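Local coordinates for chorismatase (Streptomyces hygroscopicus, PDB 4BPS), which hydrolyses chorismate to a dihydroxylated cyclohexadiene carboxylic acid and pyruvate, a step in the biosynthesis of the immunosuppressants FK506 and FK520, at residues Gly199-Ile204 with Arg228-Gly233; Leu133-Trp138 with Arg239-Ala244; Thr95-Phe100 with Ala195-Val200; Asn269-Ile274 with His288-Val293. One frame throughout, in Å; residues are numbered along the deposited sequence. Where two conformers were deposited one is given.

Contact 1 of 4, residues Gly199-Ile204 with Arg228-Gly233; sequences GVRINI and RATWLG. With 3EB (3-(2-carboxyethyl)benzoic acid), chain B.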
# COMPACT_ATOMS: atom_id res chain seq x y z
N GLY A 199 -11.57 -1.30 17.50
CA GLY A 199 -12.65 -0.84 16.65
C GLY A 199 -12.83 -1.66 15.39
O GLY A 199 -12.50 -2.85 15.33
N VAL A 200 -13.39 -1.00 14.38
CA VAL A 200 -13.85 -1.67 13.18
C VAL A 200 -12.72 -1.72 12.14
O VAL A 200 -12.17 -0.68 11.77
CB VAL A 200 -15.03 -0.89 12.58
CG1 VAL A 200 -15.55 -1.59 11.32
CG2 VAL A 200 -16.14 -0.72 13.61
N ARG A 201 -12.40 -2.93 11.68
CA ARG A 201 -11.43 -3.12 10.61
C ARG A 201 -11.97 -4.29 9.81
O ARG A 201 -11.93 -5.44 10.26
CB ARG A 201 -10.03 -3.41 11.18
CG ARG A 201 -8.90 -3.48 10.12
CD ARG A 201 -8.83 -4.84 9.35
NE ARG A 201 -8.98 -6.07 10.17
CZ ARG A 201 -7.99 -6.64 10.84
NH1 ARG A 201 -6.75 -6.13 10.74
NH2 ARG A 201 -8.15 -7.78 11.54
N ILE A 202 -12.54 -3.99 8.65
CA ILE A 202 -13.22 -5.00 7.83
C ILE A 202 -12.44 -5.19 6.54
O ILE A 202 -12.31 -4.27 5.73
CB ILE A 202 -14.67 -4.58 7.51
CG1 ILE A 202 -15.50 -4.42 8.79
CG2 ILE A 202 -15.32 -5.61 6.57
CD1 ILE A 202 -16.83 -3.69 8.57
N ASN A 203 -11.90 -6.38 6.34
CA ASN A 203 -11.18 -6.69 5.11
C ASN A 203 -12.17 -7.14 4.06
O ASN A 203 -13.10 -7.91 4.34
CB ASN A 203 -10.09 -7.72 5.39
CG ASN A 203 -8.98 -7.14 6.23
OD1 ASN A 203 -8.66 -5.96 6.13
ND2 ASN A 203 -8.39 -7.97 7.08
N ILE A 204 -11.97 -6.65 2.84
CA ILE A 204 -12.93 -6.79 1.76
C ILE A 204 -12.28 -7.48 0.58
O ILE A 204 -11.17 -7.12 0.15
CB ILE A 204 -13.44 -5.37 1.35
CG1 ILE A 204 -14.13 -4.72 2.56
CG2 ILE A 204 -14.40 -5.47 0.17
CD1 ILE A 204 -14.18 -3.18 2.49
N ARG A 228 -8.42 -7.05 -0.67
CA ARG A 228 -8.56 -6.18 -1.84
C ARG A 228 -8.92 -4.73 -1.45
O ARG A 228 -8.67 -3.78 -2.22
CB ARG A 228 -9.56 -6.77 -2.85
CG ARG A 228 -9.15 -8.17 -3.30
CD ARG A 228 -7.86 -8.15 -4.09
NE ARG A 228 -7.36 -9.51 -4.30
CZ ARG A 228 -6.40 -9.80 -5.16
NH1 ARG A 228 -5.84 -8.86 -5.90
NH2 ARG A 228 -6.00 -11.07 -5.29
N ALA A 229 -9.47 -4.54 -0.25
CA ALA A 229 -9.71 -3.20 0.35
C ALA A 229 -9.92 -3.44 1.85
O ALA A 229 -10.14 -4.59 2.27
CB ALA A 229 -10.92 -2.54 -0.28
N THR A 230 -9.86 -2.37 2.64
CA THR A 230 -10.15 -2.45 4.06
C THR A 230 -10.97 -1.23 4.45
O THR A 230 -10.60 -0.10 4.12
CB THR A 230 -8.84 -2.46 4.89
OG1 THR A 230 -8.10 -3.64 4.55
CG2 THR A 230 -9.11 -2.43 6.39
N TRP A 231 -12.07 -1.47 5.16
CA TRP A 231 -12.83 -0.41 5.81
C TRP A 231 -12.31 -0.26 7.23
O TRP A 231 -12.27 -1.24 7.98
CB TRP A 231 -14.34 -0.73 5.84
CG TRP A 231 -15.06 0.32 6.63
CD1 TRP A 231 -15.26 0.36 7.99
CD2 TRP A 231 -15.55 1.57 6.14
NE1 TRP A 231 -15.88 1.54 8.36
CE2 TRP A 231 -16.06 2.31 7.24
CE3 TRP A 231 -15.61 2.14 4.86
CZ2 TRP A 231 -16.63 3.57 7.09
CZ3 TRP A 231 -16.17 3.40 4.73
CH2 TRP A 231 -16.67 4.09 5.82
N LEU A 232 -11.96 0.97 7.61
CA LEU A 232 -11.40 1.23 8.94
C LEU A 232 -12.19 2.32 9.63
O LEU A 232 -12.31 3.43 9.10
CB LEU A 232 -9.93 1.68 8.86
CG LEU A 232 -9.17 1.69 10.19
CD1 LEU A 232 -8.87 0.27 10.64
CD2 LEU A 232 -7.91 2.54 10.10
N GLY A 233 -12.68 2.04 10.84
CA GLY A 233 -13.26 3.10 11.66
C GLY A 233 -14.77 3.07 11.70
O GLY A 233 -15.43 2.19 11.16
C 3EB B . -2.41 -8.95 -7.62
O 3EB B . -1.95 -10.03 -7.22
CA 3EB B . -1.53 -7.87 -8.19
OAB 3EB B . 2.03 -8.64 -2.81
OAD 3EB B . 1.33 -7.03 -1.46
CAE 3EB B . -1.42 -6.28 -5.60
CAF 3EB B . -1.52 -5.80 -4.30
CAG 3EB B . -0.41 -7.18 -5.95
CAH 3EB B . -0.61 -6.20 -3.33
CAL 3EB B . 1.33 -7.63 -2.60
CAM 3EB B . 0.48 -7.59 -4.96
CAN 3EB B . 0.38 -7.13 -3.65
OXT 3EB B . -3.67 -8.70 -7.64
C2 3EB B . -0.24 -7.69 -7.37
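R201-I204 and A229-L232 pair as antiparallel strands, their axes 161° apart and 4.6 Å at closest approach. I202 with W231 and I204 with A229 are hydrogen-bonded pairs, R201 with L232 and N203 with T230 non-hydrogen-bonded ones; I202 N lies 2.8 Å from W231 O. At I204 the ladder ends in a classic beta bulge: R228 N (2.9 Å) and A229 N (3.1 Å) both donate to I204 O. On the face carrying N203 and T230 the side chains run side by side, and T230 OG1 donates to N203 OD1 at 2.9 Å, the donor tilted 19° from the amide plane. R201 CG, anti to its backbone N (chi1 -174°), lies against L232 CD1, while its NH1 is hydrogen-bonded to L134 O. On the other face, V200 CG1 meets the W231 ring at its edge, 3.9 Å from CD1, and I204 CD1 lies against W231 CB. R228 extends away from the strand pair, and its NH1 donates to 3EB OXT at 2.8 Å, with the oxygen in the guanidinium plane. The bulge thus ties the backbone of this substrate-binding arginine to I204 O, and the hydrogen bond to the ligand's carboxylate is consistent with recognition of an acidic substrate.

Contact 2 of 4, residues Leu133-Trp138 with Arg239-Ala244; sequences LLARTW and RLFISA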
# COMPACT_ATOMS: atom_id res chain seq x y z
N LEU A 133 -4.77 -4.23 15.06
CA LEU A 133 -5.54 -4.36 13.83
C LEU A 133 -4.81 -3.65 12.71
O LEU A 133 -4.87 -2.43 12.60
CB LEU A 133 -6.93 -3.78 14.01
CG LEU A 133 -7.79 -4.41 15.11
CD1 LEU A 133 -9.18 -3.77 15.09
CD2 LEU A 133 -7.91 -5.92 14.98
N LEU A 134 -4.10 -4.39 11.87
CA LEU A 134 -3.48 -3.74 10.72
C LEU A 134 -4.56 -3.26 9.75
O LEU A 134 -5.53 -3.96 9.50
CB LEU A 134 -2.53 -4.69 9.99
CG LEU A 134 -1.22 -4.96 10.70
CD1 LEU A 134 -0.52 -6.14 10.01
CD2 LEU A 134 -0.30 -3.74 10.64
N ALA A 135 -4.35 -2.06 9.22
CA ALA A 135 -5.33 -1.39 8.37
C ALA A 135 -4.89 -1.23 6.92
O ALA A 135 -5.74 -1.11 6.04
CB ALA A 135 -5.63 0.00 8.92
N ARG A 136 -3.58 -1.17 6.68
CA ARG A 136 -3.07 -0.93 5.34
C ARG A 136 -1.59 -1.22 5.38
O ARG A 136 -0.92 -0.81 6.34
CB ARG A 136 -3.31 0.52 4.90
CG ARG A 136 -3.81 0.70 3.50
CD ARG A 136 -2.85 0.23 2.41
NE ARG A 136 -3.33 0.59 1.07
CZ ARG A 136 -2.66 0.26 -0.02
NH1 ARG A 136 -3.10 0.63 -1.22
NH2 ARG A 136 -1.55 -0.44 0.09
N THR A 137 -1.05 -1.92 4.39
CA THR A 137 0.38 -2.09 4.27
C THR A 137 0.83 -1.72 2.86
O THR A 137 0.07 -1.82 1.90
CB THR A 137 0.82 -3.56 4.55
OG1 THR A 137 0.25 -4.43 3.57
CG2 THR A 137 0.44 -4.00 5.95
N TRP A 138 2.10 -1.30 2.75
CA TRP A 138 2.72 -1.08 1.44
C TRP A 138 4.10 -1.71 1.47
O TRP A 138 4.81 -1.61 2.47
CB TRP A 138 2.89 0.40 1.14
CG TRP A 138 1.65 1.23 0.94
CD1 TRP A 138 1.13 1.64 -0.25
CD2 TRP A 138 0.80 1.80 1.98
NE1 TRP A 138 0.03 2.44 -0.03
CE2 TRP A 138 -0.20 2.55 1.32
CE3 TRP A 138 0.81 1.77 3.38
CZ2 TRP A 138 -1.19 3.27 2.01
CZ3 TRP A 138 -0.17 2.48 4.06
CH2 TRP A 138 -1.15 3.23 3.37
N ARG A 239 -12.84 5.08 6.88
CA ARG A 239 -12.14 5.21 5.62
C ARG A 239 -12.18 3.90 4.87
O ARG A 239 -12.19 2.82 5.48
CB ARG A 239 -10.65 5.51 5.86
CG ARG A 239 -10.37 6.58 6.88
CD ARG A 239 -10.84 7.96 6.44
NE ARG A 239 -10.30 8.96 7.36
CZ ARG A 239 -10.84 10.15 7.59
NH1 ARG A 239 -11.93 10.56 6.96
NH2 ARG A 239 -10.26 10.96 8.46
N LEU A 240 -12.15 3.98 3.55
CA LEU A 240 -12.03 2.79 2.71
C LEU A 240 -10.70 2.84 1.97
O LEU A 240 -10.51 3.66 1.09
CB LEU A 240 -13.20 2.74 1.74
CG LEU A 240 -13.30 1.50 0.85
CD1 LEU A 240 -13.38 0.22 1.66
CD2 LEU A 240 -14.55 1.67 -0.03
N PHE A 241 -9.76 1.98 2.37
CA PHE A 241 -8.45 1.91 1.72
C PHE A 241 -8.49 0.82 0.66
O PHE A 241 -8.83 -0.33 0.96
CB PHE A 241 -7.38 1.55 2.75
CG PHE A 241 -7.26 2.54 3.88
CD1 PHE A 241 -6.96 3.87 3.63
CD2 PHE A 241 -7.48 2.16 5.19
CE1 PHE A 241 -6.85 4.80 4.67
CE2 PHE A 241 -7.38 3.08 6.25
CZ PHE A 241 -7.04 4.39 5.98
N ILE A 242 -8.15 1.17 -0.59
CA ILE A 242 -8.20 0.22 -1.69
C ILE A 242 -6.77 -0.22 -2.00
O ILE A 242 -5.87 0.62 -2.14
CB ILE A 242 -8.86 0.83 -2.93
CG1 ILE A 242 -10.23 1.46 -2.59
CG2 ILE A 242 -9.01 -0.25 -4.01
CD1 ILE A 242 -10.64 2.53 -3.55
N SER A 243 -6.56 -1.52 -2.10
CA SER A 243 -5.24 -2.07 -2.46
C SER A 243 -4.79 -1.58 -3.82
O SER A 243 -5.62 -1.15 -4.64
CB SER A 243 -5.33 -3.59 -2.49
OG SER A 243 -5.53 -4.05 -1.18
N ALA A 244 -3.49 -1.70 -4.08
CA ALA A 244 -3.03 -1.63 -5.46
C ALA A 244 -3.81 -2.69 -6.24
O ALA A 244 -3.88 -3.85 -5.83
CB ALA A 244 -1.55 -1.90 -5.53
O HOH W 1 -5.11 2.67 0.21
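R136 and F241 meet where 133-138 and 239-244, short pieces of two strands, run at 41° to each other, their axes no closer than 8.2 Å. That spacing excludes direct strand pairing, and side chains bridge the interval. The tight part is the R136 arm: its CG lies 3.7 Å from F241 CB and also close to CG of that residue, while the guanidinium and phenyl planes stand 70° apart. A bend at chi2 turns CD out of line with the first part of the chain, and the head beyond it reaches the second strand, where NH1 donates to I242 O at 2.9 Å. This bond is bent, with 131° at the hydrogen, and the acceptor is tilted from the guanidinium plane. NH2 donates to T137 O at 2.8 Å, with that oxygen nearly in the guanidinium plane, and is also hydrogen-bonded to T180 OG1, so the head is gripped from several directions. The looser part lies towards A135, whose CB is 4.4 Å from F241 CE2 and whose carbonyl oxygen is buried with no polar partner in the model. A water beside the arginine accepts from NE at 2.9 Å and donates to I242 O. Around the contact, A135 and R136 form a classic beta bulge opposite L194 of strand 189-196, S243 packs on strand 178-184, and F241 and A244 lie against strand 337-343.

Contact 3 of 4, residues Thr95-Phe100 with Ala195-Val200; sequences TDAYLF and AARGGV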
# COMPACT_ATOMS: atom_id res chain seq x y z
N THR A 95 -1.35 8.05 17.53
CA THR A 95 -2.37 8.75 18.31
C THR A 95 -2.91 7.73 19.31
O THR A 95 -2.48 6.58 19.31
CB THR A 95 -3.49 9.27 17.43
OG1 THR A 95 -4.20 8.15 16.88
CG2 THR A 95 -2.94 10.16 16.32
N ASP A 96 -3.85 8.09 20.18
CA ASP A 96 -4.39 7.06 21.05
C ASP A 96 -5.09 5.95 20.27
O ASP A 96 -5.08 4.79 20.72
CB ASP A 96 -5.28 7.66 22.12
CG ASP A 96 -4.47 8.37 23.21
OD1 ASP A 96 -3.30 8.00 23.47
OD2 ASP A 96 -5.00 9.30 23.85
N ALA A 97 -5.62 6.25 19.09
CA ALA A 97 -6.41 5.28 18.32
C ALA A 97 -5.69 4.61 17.15
O ALA A 97 -6.13 3.52 16.74
CB ALA A 97 -7.70 5.93 17.82
N TYR A 98 -4.65 5.23 16.58
CA TYR A 98 -4.02 4.72 15.36
C TYR A 98 -2.50 4.84 15.43
O TYR A 98 -1.95 5.66 16.16
CB TYR A 98 -4.54 5.44 14.11
CG TYR A 98 -6.04 5.30 13.96
CD1 TYR A 98 -6.61 4.11 13.48
CD2 TYR A 98 -6.90 6.33 14.33
CE1 TYR A 98 -8.00 3.98 13.39
CE2 TYR A 98 -8.28 6.19 14.23
CZ TYR A 98 -8.82 5.03 13.74
OH TYR A 98 -10.19 4.86 13.63
N LEU A 99 -1.83 4.01 14.62
CA LEU A 99 -0.37 3.92 14.58
C LEU A 99 0.07 3.93 13.10
O LEU A 99 -0.55 3.26 12.26
CB LEU A 99 0.05 2.60 15.22
CG LEU A 99 1.50 2.14 15.17
CD1 LEU A 99 2.34 3.05 16.00
CD2 LEU A 99 1.66 0.67 15.66
N PHE A 100 1.14 4.66 12.81
CA PHE A 100 1.81 4.67 11.51
C PHE A 100 3.25 4.23 11.71
O PHE A 100 3.91 4.75 12.60
CB PHE A 100 1.78 6.08 10.91
CG PHE A 100 2.49 6.22 9.60
CD1 PHE A 100 1.87 5.86 8.42
CD2 PHE A 100 3.77 6.73 9.53
CE1 PHE A 100 2.53 6.00 7.19
CE2 PHE A 100 4.42 6.87 8.30
CZ PHE A 100 3.80 6.50 7.15
N ALA A 195 -2.09 0.96 11.52
CA ALA A 195 -2.73 0.00 12.41
C ALA A 195 -3.64 0.76 13.39
O ALA A 195 -3.49 1.97 13.60
CB ALA A 195 -1.70 -0.80 13.19
N ALA A 196 -4.58 0.02 13.97
CA ALA A 196 -5.58 0.56 14.88
C ALA A 196 -5.53 -0.13 16.23
O ALA A 196 -5.33 -1.35 16.33
CB ALA A 196 -6.98 0.42 14.28
N ARG A 197 -5.79 0.68 17.27
CA ARG A 197 -5.92 0.20 18.64
C ARG A 197 -7.03 -0.86 18.75
O ARG A 197 -6.90 -1.87 19.44
CB ARG A 197 -6.25 1.37 19.57
CG ARG A 197 -6.62 0.93 20.98
CD ARG A 197 -6.92 2.09 21.92
NE ARG A 197 -7.98 2.96 21.43
CZ ARG A 197 -8.30 4.13 21.96
NH1 ARG A 197 -7.66 4.61 23.03
NH2 ARG A 197 -9.27 4.83 21.39
N GLY A 198 -8.13 -0.61 18.07
CA GLY A 198 -9.26 -1.51 18.13
C GLY A 198 -10.31 -1.03 17.17
O GLY A 198 -10.01 -0.44 16.13
N GLY A 199 -11.57 -1.30 17.50
CA GLY A 199 -12.65 -0.84 16.65
C GLY A 199 -12.83 -1.66 15.39
O GLY A 199 -12.50 -2.85 15.33
N VAL A 200 -13.39 -1.00 14.38
CA VAL A 200 -13.85 -1.67 13.18
C VAL A 200 -12.72 -1.72 12.14
O VAL A 200 -12.17 -0.68 11.77
CB VAL A 200 -15.03 -0.89 12.58
CG1 VAL A 200 -15.55 -1.59 11.32
CG2 VAL A 200 -16.14 -0.72 13.61
O HOH W 2 -8.70 2.31 16.94
O HOH W 3 -10.86 2.64 15.15
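Y98 and L99 join A195 and A196 in a short antiparallel ladder where strand 98-105 begins and strand 189-196 ends within a mixed six-stranded sheet. L99 with A195 is a hydrogen-bonded pair, held by L99 N to A195 O at 2.8 Å and A195 N to L99 O at 2.9 Å; Y98 with A196 is a non-hydrogen-bonded one. The pairing runs one step past the strand ends, since R197 N donates to A97 O at 2.9 Å in a virtually straight bond (179° at the hydrogen), although the donor stands 41° above the carbonyl plane. On the face of Y98 and A196, the methyl CB of A196 rests 3.8 Å from both CD1 and CE1 of the tyrosine. R197 closes the outer end: its chain bends at chi3 (57°), and one face of the guanidinium lies over D96 O, 3.2 Å from its plane, and over A97 CA. This is a van der Waals contact of the guanidinium face with the backbone, since the angle from NH1 to D96 O is poor for a hydrogen bond. One water links A97 O with G198 N, and another binds Y98 OH at 2.8 Å. T95 OG1 accepts from the backbone nitrogens of A97 and Y98, which gives an ST turn and an ST motif immediately before strand 98-105, an ordered lead-in to an antiparallel ladder in the YjgF-type fold.

Contact 4 of 4, residues Asn269-Ile274 with His288-Val293; sequences NMARVI and HVLADV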
# COMPACT_ATOMS: atom_id res chain seq x y z
N ASN A 269 -12.05 -3.28 -11.55
CA ASN A 269 -11.91 -4.04 -10.31
C ASN A 269 -12.04 -3.11 -9.10
O ASN A 269 -12.70 -3.44 -8.10
CB ASN A 269 -10.55 -4.74 -10.27
CG ASN A 269 -10.56 -6.07 -11.04
OD1 ASN A 269 -11.56 -6.77 -11.05
ND2 ASN A 269 -9.40 -6.45 -11.59
N MSE A 270 -11.45 -1.91 -9.17
CA MSE A 270 -11.58 -0.96 -8.09
C MSE A 270 -13.06 -0.58 -7.90
O MSE A 270 -13.54 -0.52 -6.76
CB MSE A 270 -10.73 0.27 -8.42
CG MSE A 270 -10.87 1.41 -7.43
SE MSE A 270 -9.65 2.89 -7.78
CE MSE A 270 -8.07 2.20 -6.86
N ALA A 271 -13.77 -0.33 -9.00
CA ALA A 271 -15.19 0.03 -8.90
C ALA A 271 -16.00 -1.11 -8.30
O ALA A 271 -16.91 -0.88 -7.52
CB ALA A 271 -15.74 0.42 -10.26
N ARG A 272 -15.64 -2.35 -8.63
CA ARG A 272 -16.40 -3.48 -8.11
C ARG A 272 -16.19 -3.62 -6.60
O ARG A 272 -17.14 -3.88 -5.86
CB ARG A 272 -16.03 -4.78 -8.82
CG ARG A 272 -17.04 -5.88 -8.52
CD ARG A 272 -16.71 -7.23 -9.14
NE ARG A 272 -16.46 -7.05 -10.55
CZ ARG A 272 -15.26 -7.01 -11.10
NH1 ARG A 272 -15.13 -6.76 -12.39
NH2 ARG A 272 -14.18 -7.24 -10.37
N VAL A 273 -14.96 -3.45 -6.15
CA VAL A 273 -14.62 -3.64 -4.75
C VAL A 273 -15.38 -2.66 -3.87
O VAL A 273 -15.82 -3.00 -2.77
CB VAL A 273 -13.10 -3.47 -4.57
CG1 VAL A 273 -12.74 -3.28 -3.12
CG2 VAL A 273 -12.40 -4.68 -5.14
N ILE A 274 -15.49 -1.42 -4.35
CA ILE A 274 -16.11 -0.34 -3.55
C ILE A 274 -17.60 -0.15 -3.82
O ILE A 274 -18.22 0.73 -3.22
CB ILE A 274 -15.35 1.00 -3.74
CG1 ILE A 274 -15.63 1.60 -5.14
CG2 ILE A 274 -13.86 0.81 -3.45
CD1 ILE A 274 -14.91 2.90 -5.45
N HIS A 288 -19.83 3.20 -3.13
CA HIS A 288 -19.07 4.26 -3.77
C HIS A 288 -18.92 3.98 -5.26
O HIS A 288 -19.19 2.87 -5.72
CB HIS A 288 -17.69 4.40 -3.09
CG HIS A 288 -17.82 4.97 -1.72
ND1 HIS A 288 -18.20 6.28 -1.52
CD2 HIS A 288 -17.74 4.42 -0.48
CE1 HIS A 288 -18.30 6.53 -0.23
NE2 HIS A 288 -18.03 5.42 0.43
N VAL A 289 -18.49 5.02 -5.97
CA VAL A 289 -18.16 4.96 -7.38
C VAL A 289 -16.74 5.50 -7.57
O VAL A 289 -16.16 6.11 -6.64
CB VAL A 289 -19.17 5.76 -8.23
CG1 VAL A 289 -20.56 5.11 -8.15
CG2 VAL A 289 -19.21 7.23 -7.79
N LEU A 290 -16.17 5.30 -8.75
CA LEU A 290 -14.79 5.73 -8.96
C LEU A 290 -14.56 7.21 -8.70
O LEU A 290 -13.48 7.59 -8.22
CB LEU A 290 -14.30 5.40 -10.36
CG LEU A 290 -14.03 3.92 -10.62
CD1 LEU A 290 -13.58 3.78 -12.08
CD2 LEU A 290 -12.96 3.39 -9.69
N ALA A 291 -15.56 8.04 -9.01
CA ALA A 291 -15.42 9.48 -8.79
C ALA A 291 -15.24 9.85 -7.32
O ALA A 291 -14.86 10.99 -7.03
CB ALA A 291 -16.63 10.23 -9.36
N ASP A 292 -15.50 8.91 -6.42
CA ASP A 292 -15.35 9.15 -4.98
C ASP A 292 -13.93 8.88 -4.49
O ASP A 292 -13.59 9.25 -3.37
CB ASP A 292 -16.28 8.25 -4.16
CG ASP A 292 -17.74 8.48 -4.44
OD1 ASP A 292 -18.12 9.59 -4.85
OD2 ASP A 292 -18.50 7.50 -4.22
N VAL A 293 -13.12 8.21 -5.31
CA VAL A 293 -11.79 7.80 -4.85
C VAL A 293 -10.84 8.99 -4.97
O VAL A 293 -10.95 9.82 -5.87
CB VAL A 293 -11.29 6.57 -5.66
CG1 VAL A 293 -9.95 6.08 -5.12
CG2 VAL A 293 -12.31 5.44 -5.62
O HOH W 4 -18.41 1.35 -7.87
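I274 reaches V293 and H288 through an unusual first torsion: chi1 of 72° sets CG1 between the backbone N and the carbonyl carbon, the crowded position, and an extended chi2 (-178°) carries CD1 onward. That methyl ends 3.6 Å from V293 CG2 and also close to V289 O, and the isoleucine crosses the H288 side chain at about a right angle, with CD1 near H288 CB. M270, a selenomethionine, sends CG anti to its backbone N (chi1 175°), placing it 3.7 Å from L290 CD2. The residue is modelled in two conformers, so the contact of SE with V293 CG1 is doubtful. L290 CG in turn packs on A271 CB, so the 3-10 turn 290-292 is held against helix 259-274 by apolar groups from successive turns of the helix. The polar links flank this patch. H288 N donates to I274 O at 2.9 Å, and a water donates to both A271 O and H288 O at 2.7 Å, joining the two backbones a second time. Within 288-293, D292 OD2 accepts from H288 ND1 and from V289 N, each at 3.0 Å, the donors coming from opposite faces of the carboxylate plane; the oxygen itself lies in the plane of the imidazole. Two donors on one oxygen secure the turn and fix the rotation of the ring, and the nearby carboxylate would be expected to stabilise a protonated imidazole. The chemistry therefore divides into an apolar interface between helix and turn and a carboxylate that orders the turn from within.

How the contacts relate
Contacts 1 and 2 are joined through strands 229-232 and 239-249, neighbours in one sheet, with L232 O and R239 N 2.8 Å apart; along the chain contact 1 is nested within the loop closed by contact 2. Contact 3 shares G199 and V200 with contact 1 and adjoins contact 2 where A196 N lies 2.8 Å from L133 O. Contact 4 backs onto the same sheet: I274 CG2 is 3.6 Å from L240 CD2, and V273 CG1 is 3.5 Å from A229 CB. R228 and A244 both belong to the ligand pocket, their side chains about 7 and 4 Å from that of the proton acceptor E338. Contact 3 lies away from the site.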